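Local coordinates for protein putative phosphinothricin n-acetyltransferase (Acinetobacter baylyi, PDB 2JLM) that probably transfers the acetyl group of acetyl-CoA to the amino group of L-methionine sulfoximine and L-methionine sulfone, at residues Asn34-Tyr39 against Cys130-Asn135; Gln72-Ala77 against Lys100-Leu105. All blocks are in the same frame, centred on the assembly; numbering follows the deposited sequence.

How the contacts relate
Both contacts belong to the GNAT-type acetyltransferase fold and reach the same mixed sheet, one through strand 126-132 and the other through strand 73-81, with strand 91-98 lying between these two. Their centres are about 17 Å apart and their nearest atoms about 6 Å, without touching. Along the chain contact 2 is nested inside contact 1: Asn34-Tyr39 comes first, then Gln72-Ala77 and Lys100-Leu105, and last Cys130-Asn135. Contact 1 ties the loop behind helix 17-34 to the end of strand 126-132. Contact 2 packs the loop after strand 91-98, which in GNAT enzymes helps to hold acetyl-CoA, against strand 73-81.

Contact 1: Asn34-Tyr39 against Cys130-Asn135; sequences NSTALY and CIDATN
The Asx turn that carries strand 126-132 over into helix 136-144 meets the loop behind helix 17-34 through one side-chain pair, Asp132 and Thr36. Thr36 OG1 donates a hydrogen bond of 2.8 Å to Asp132 OD2, which takes it on its anti lone pair, facing away from the other carboxylate oxygen. Chi1 of 58° tucks the hydroxyl of Thr36 between its own backbone N and carbonyl carbon and turns it to the carboxylate, while the methyl CG2 stays 3.7 Å from Asp132 OD2. The contact continues down the aspartate stem, where Thr36 OG1 stands 3.3 Å from Asp132 CB. A water donates to Thr36 OG1 and accepts a weak bond from Asn135 ND2, forming a second, looser connection between the segments.

The other carboxylate oxygen works inside the turn. Thr134 N reaches Asp132 OD1 at 2.7 Å along a nearly straight path of 173°, but from above the carboxylate plane, 46° out of it. Held at both oxygens, the carboxylate is fixed in its rotation. On the loop side, Ser35 OG accepts from Ala37 N at 3.1 Å, an ST turn that shapes the chain around Thr36. Farther along this loop Tyr39 stacks its ring on Tyr88 of the second subunit. Asn135 N bonds back to Asp132 O at 2.9 Å and closes a type I turn, with Asn135 as N-cap: an Asx turn merged with a beta turn at a strand-to-helix junction.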
loop_
_atom_site.group_PDB
_atom_site.type_symbol
_atom_site.label_atom_id
_atom_site.label_comp_id
_atom_site.label_asym_id
_atom_site.label_seq_id
_atom_site.Cartn_x
_atom_site.Cartn_y
_atom_site.Cartn_z
ATOM N N ASN D 34 -25.866 -13.517 21.850
ATOM C CA ASN D 34 -26.478 -12.819 22.972
ATOM C C ASN D 34 -27.077 -11.443 22.681
ATOM O O ASN D 34 -27.743 -10.872 23.544
ATOM C CB ASN D 34 -25.491 -12.748 24.144
ATOM C CG ASN D 34 -25.064 -14.129 24.621
ATOM O OD1 ASN D 34 -25.904 -14.971 24.947
ATOM N ND2 ASN D 34 -23.756 -14.373 24.651
ATOM N N SER D 35 -26.867 -10.916 21.477
ATOM C CA SER D 35 -27.357 -9.570 21.165
ATOM C C SER D 35 -27.897 -9.400 19.750
ATOM O O SER D 35 -27.793 -10.302 18.907
ATOM C CB SER D 35 -26.257 -8.535 21.404
ATOM O OG SER D 35 -25.309 -8.560 20.348
ATOM N N THR D 36 -28.466 -8.223 19.505
ATOM C CA THR D 36 -28.952 -7.857 18.177
ATOM C C THR D 36 -27.879 -7.102 17.399
ATOM O O THR D 36 -28.174 -6.433 16.411
ATOM C CB THR D 36 -30.219 -6.973 18.259
ATOM O OG1 THR D 36 -29.942 -5.785 19.012
ATOM C CG2 THR D 36 -31.355 -7.721 18.927
ATOM N N ALA D 37 -26.632 -7.220 17.853
ATOM C CA ALA D 37 -25.531 -6.395 17.352
ATOM C C ALA D 37 -24.932 -6.928 16.061
ATOM O O ALA D 37 -24.287 -6.195 15.306
ATOM N N LEU D 38 -25.129 -8.214 15.819
ATOM C CA LEU D 38 -24.755 -8.805 14.546
ATOM C C LEU D 38 -25.986 -9.554 14.071
ATOM O O LEU D 38 -26.728 -10.116 14.884
ATOM C CB LEU D 38 -23.566 -9.751 14.712
ATOM C CG LEU D 38 -22.525 -9.736 13.591
ATOM C CD1 LEU D 38 -21.452 -10.789 13.840
ATOM C CD2 LEU D 38 -23.175 -9.933 12.229
ATOM N N TYR D 39 -26.233 -9.550 12.769
ATOM C CA TYR D 39 -27.477 -10.132 12.285
ATOM C C TYR D 39 -27.337 -11.582 11.818
ATOM O O TYR D 39 -28.058 -12.028 10.928
ATOM C CB TYR D 39 -28.151 -9.223 11.248
ATOM C CG TYR D 39 -29.045 -8.165 11.878
ATOM C CD1 TYR D 39 -30.275 -7.836 11.319
ATOM C CD2 TYR D 39 -28.669 -7.518 13.047
ATOM C CE1 TYR D 39 -31.098 -6.867 11.903
ATOM C CE2 TYR D 39 -29.484 -6.556 13.638
ATOM C CZ TYR D 39 -30.697 -6.235 13.062
ATOM O OH TYR D 39 -31.511 -5.277 13.645
ATOM N N CYS D 130 -25.125 0.936 11.407
ATOM C CA CYS D 130 -26.452 0.361 11.449
ATOM C C CYS D 130 -26.713 -0.274 12.821
ATOM O O CYS D 130 -26.082 -1.257 13.184
ATOM C CB CYS D 130 -26.609 -0.672 10.334
ATOM S SG CYS D 130 -28.260 -1.378 10.243
ATOM N N ILE D 131 -27.655 0.299 13.568
ATOM C CA ILE D 131 -27.868 -0.024 14.989
ATOM C C ILE D 131 -29.328 -0.414 15.262
ATOM O O ILE D 131 -30.253 0.233 14.759
ATOM C CB ILE D 131 -27.560 1.213 15.845
ATOM C CG1 ILE D 131 -26.148 1.729 15.541
ATOM C CG2 ILE D 131 -27.733 0.914 17.322
ATOM C CD1 ILE D 131 -25.930 3.183 15.915
ATOM N N ASP D 132 -29.538 -1.463 16.049
ATOM C CA ASP D 132 -30.881 -1.765 16.561
ATOM C C ASP D 132 -31.431 -0.488 17.200
ATOM O O ASP D 132 -30.770 0.134 18.029
ATOM C CB ASP D 132 -30.797 -2.920 17.562
ATOM C CG ASP D 132 -32.083 -3.130 18.348
ATOM O OD1 ASP D 132 -33.004 -2.287 18.270
ATOM O OD2 ASP D 132 -32.166 -4.153 19.067
ATOM N N ALA D 133 -32.626 -0.076 16.799
ATOM C CA ALA D 133 -33.166 1.198 17.263
ATOM C C ALA D 133 -33.402 1.249 18.775
ATOM O O ALA D 133 -33.560 2.327 19.342
ATOM C CB ALA D 133 -34.453 1.544 16.503
ATOM N N THR D 134 -33.422 0.094 19.433
ATOM C CA THR D 134 -33.627 0.065 20.881
ATOM C C THR D 134 -32.315 0.163 21.645
ATOM O O THR D 134 -32.302 0.201 22.880
ATOM C CB THR D 134 -34.320 -1.232 21.336
ATOM O OG1 THR D 134 -33.453 -2.345 21.093
ATOM C CG2 THR D 134 -35.637 -1.436 20.603
ATOM N N ASN D 135 -31.206 0.189 20.916
ATOM C CA ASN D 135 -29.905 0.158 21.570
ATOM C C ASN D 135 -29.437 1.527 21.983
ATOM O O ASN D 135 -28.590 2.140 21.329
ATOM C CB ASN D 135 -28.853 -0.499 20.700
ATOM C CG ASN D 135 -27.599 -0.826 21.469
ATOM O OD1 ASN D 135 -27.371 -0.311 22.574
ATOM N ND2 ASN D 135 -26.768 -1.682 20.891
HETATM O O HOH W 1 -28.065 -4.244 19.619
#

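Contact 2: Gln72-Ala77 against Lys100-Leu105; sequences QLLGFA and KDYRGL
Tyr102 lays its ring on Leu74 where the loop between strand 91-98 and helix 107-121 passes strand 73-81; in the GNAT fold this loop, with its Arg103-Gly104 start of the signature sequence, probably contributes to the acetyl-CoA pyrophosphate site.

The apolar part is a CH-pi contact. Leu74 CD2 sits 3.6 Å from the centroid of the Tyr102 ring and only 6° off the ring normal, so that one methyl is centred over the face, about equally far from all six ring carbons. Tyr102 CG lies beside its backbone N (chi1 -61°), an orientation that swings the ring toward the strand. Leu107 of the following helix touches both residues, and the His99 ring also meets that of Tyr102.

Turn geometry sets the loop's course: Tyr102 to Leu105 form a type II turn, with Gly104 at positive phi. Arg103 is braced by a salt bridge to Asp30 and spreads one face of its guanidinium over Lys100 CA.

The polar part lies at the phenol end. The extended Gln72 side chain brings NE2 to 3.1 Å from Tyr102 OH, its amide plane nearly perpendicular to the ring. Gln72 OE1 lies at the ring's edge, 3.8 Å from Tyr102 CE1. A water links the segments there, donating to Gln72 OE1 at 2.9 Å and to Asp101 OD2 at 2.8 Å.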
loop_
_atom_site.group_PDB
_atom_site.type_symbol
_atom_site.label_atom_id
_atom_site.label_comp_id
_atom_site.label_asym_id
_atom_site.label_seq_id
_atom_site.Cartn_x
_atom_site.Cartn_y
_atom_site.Cartn_z
ATOM N N GLN D 72 -4.273 -9.216 25.812
ATOM C CA GLN D 72 -5.627 -9.657 25.497
ATOM C C GLN D 72 -6.371 -8.645 24.607
ATOM O O GLN D 72 -6.378 -7.437 24.881
ATOM C CB GLN D 72 -6.406 -9.894 26.793
ATOM C CG GLN D 72 -7.746 -10.582 26.599
ATOM C CD GLN D 72 -8.485 -10.793 27.907
ATOM O OE1 GLN D 72 -9.641 -11.222 27.918
ATOM N NE2 GLN D 72 -7.820 -10.490 29.020
ATOM N N LEU D 73 -7.001 -9.141 23.545
ATOM C CA LEU D 73 -7.806 -8.291 22.673
ATOM C C LEU D 73 -9.065 -7.828 23.400
ATOM O O LEU D 73 -9.959 -8.629 23.674
ATOM C CB LEU D 73 -8.166 -9.022 21.379
ATOM C CG LEU D 73 -8.808 -8.166 20.281
ATOM C CD1 LEU D 73 -7.833 -7.125 19.732
ATOM C CD2 LEU D 73 -9.322 -9.051 19.172
ATOM N N LEU D 74 -9.119 -6.537 23.724
ATOM C CA LEU D 74 -10.244 -5.962 24.463
ATOM C C LEU D 74 -11.445 -5.705 23.563
ATOM O O LEU D 74 -12.577 -5.609 24.031
ATOM C CB LEU D 74 -9.839 -4.656 25.149
ATOM C CG LEU D 74 -8.729 -4.785 26.193
ATOM C CD1 LEU D 74 -8.729 -3.576 27.116
ATOM C CD2 LEU D 74 -8.903 -6.064 27.002
ATOM N N GLY D 75 -11.194 -5.601 22.265
ATOM C CA GLY D 75 -12.241 -5.285 21.320
ATOM C C GLY D 75 -11.616 -4.709 20.075
ATOM O O GLY D 75 -10.422 -4.396 20.065
ATOM N N PHE D 76 -12.416 -4.577 19.025
ATOM C CA PHE D 76 -11.919 -4.092 17.742
ATOM C C PHE D 76 -12.966 -3.275 16.984
ATOM O O PHE D 76 -14.161 -3.332 17.276
ATOM C CB PHE D 76 -11.420 -5.261 16.884
ATOM C CG PHE D 76 -12.507 -6.182 16.421
ATOM C CD1 PHE D 76 -13.042 -6.059 15.149
ATOM C CD2 PHE D 76 -13.003 -7.170 17.260
ATOM C CE1 PHE D 76 -14.055 -6.910 14.718
ATOM C CE2 PHE D 76 -14.013 -8.019 16.836
ATOM C CZ PHE D 76 -14.539 -7.887 15.565
ATOM N N ALA D 77 -12.510 -2.487 16.025
ATOM C CA ALA D 77 -13.419 -1.731 15.186
ATOM C C ALA D 77 -12.953 -1.914 13.761
ATOM O O ALA D 77 -11.780 -2.185 13.518
ATOM C CB ALA D 77 -13.419 -0.263 15.563
ATOM N N LYS D 100 -16.817 -9.160 26.152
ATOM C CA LYS D 100 -17.884 -9.241 27.160
ATOM C C LYS D 100 -17.470 -8.780 28.563
ATOM O O LYS D 100 -18.284 -8.235 29.309
ATOM C CB LYS D 100 -18.469 -10.657 27.209
ATOM C CG LYS D 100 -17.428 -11.754 27.395
ATOM C CD LYS D 100 -18.005 -13.136 27.108
ATOM N N ASP D 101 -16.205 -8.979 28.915
ATOM C CA ASP D 101 -15.719 -8.583 30.233
ATOM C C ASP D 101 -15.340 -7.112 30.307
ATOM O O ASP D 101 -15.177 -6.564 31.397
ATOM C CB ASP D 101 -14.526 -9.447 30.654
ATOM C CG ASP D 101 -14.892 -10.913 30.803
ATOM O OD1 ASP D 101 -16.024 -11.197 31.249
ATOM O OD2 ASP D 101 -14.052 -11.780 30.472
ATOM N N TYR D 102 -15.197 -6.461 29.160
ATOM C CA TYR D 102 -14.690 -5.089 29.173
ATOM C C TYR D 102 -15.685 -4.045 28.698
ATOM O O TYR D 102 -15.297 -2.945 28.301
ATOM C CB TYR D 102 -13.376 -4.993 28.398
ATOM C CG TYR D 102 -12.293 -5.866 28.991
ATOM C CD1 TYR D 102 -12.168 -7.197 28.615
ATOM C CD2 TYR D 102 -11.417 -5.368 29.944
ATOM C CE1 TYR D 102 -11.195 -8.000 29.155
ATOM C CE2 TYR D 102 -10.438 -6.165 30.492
ATOM C CZ TYR D 102 -10.331 -7.482 30.094
ATOM O OH TYR D 102 -9.356 -8.286 30.635
ATOM N N ARG D 103 -16.969 -4.386 28.744
ATOM C CA ARG D 103 -17.995 -3.434 28.344
ATOM C C ARG D 103 -18.220 -2.414 29.446
ATOM O O ARG D 103 -17.957 -2.688 30.614
ATOM C CB ARG D 103 -19.292 -4.157 28.000
ATOM C CG ARG D 103 -19.065 -5.373 27.130
ATOM C CD ARG D 103 -20.108 -5.466 26.040
ATOM N NE ARG D 103 -19.830 -6.580 25.150
ATOM C CZ ARG D 103 -20.434 -7.759 25.222
ATOM N NH1 ARG D 103 -20.114 -8.724 24.372
ATOM N NH2 ARG D 103 -21.364 -7.972 26.141
ATOM N N GLY D 104 -18.685 -1.227 29.069
ATOM C CA GLY D 104 -18.968 -0.189 30.045
ATOM C C GLY D 104 -17.779 0.678 30.412
ATOM O O GLY D 104 -17.897 1.581 31.236
ATOM N N LEU D 105 -16.636 0.424 29.782
ATOM C CA LEU D 105 -15.392 1.110 30.139
ATOM C C LEU D 105 -14.993 2.250 29.200
ATOM O O LEU D 105 -13.980 2.909 29.430
ATOM C CB LEU D 105 -14.244 0.100 30.206
ATOM C CG LEU D 105 -14.460 -1.070 31.166
ATOM C CD1 LEU D 105 -13.298 -2.057 31.081
ATOM C CD2 LEU D 105 -14.656 -0.554 32.592
HETATM O O HOH W 2 -11.277 -12.172 30.080
#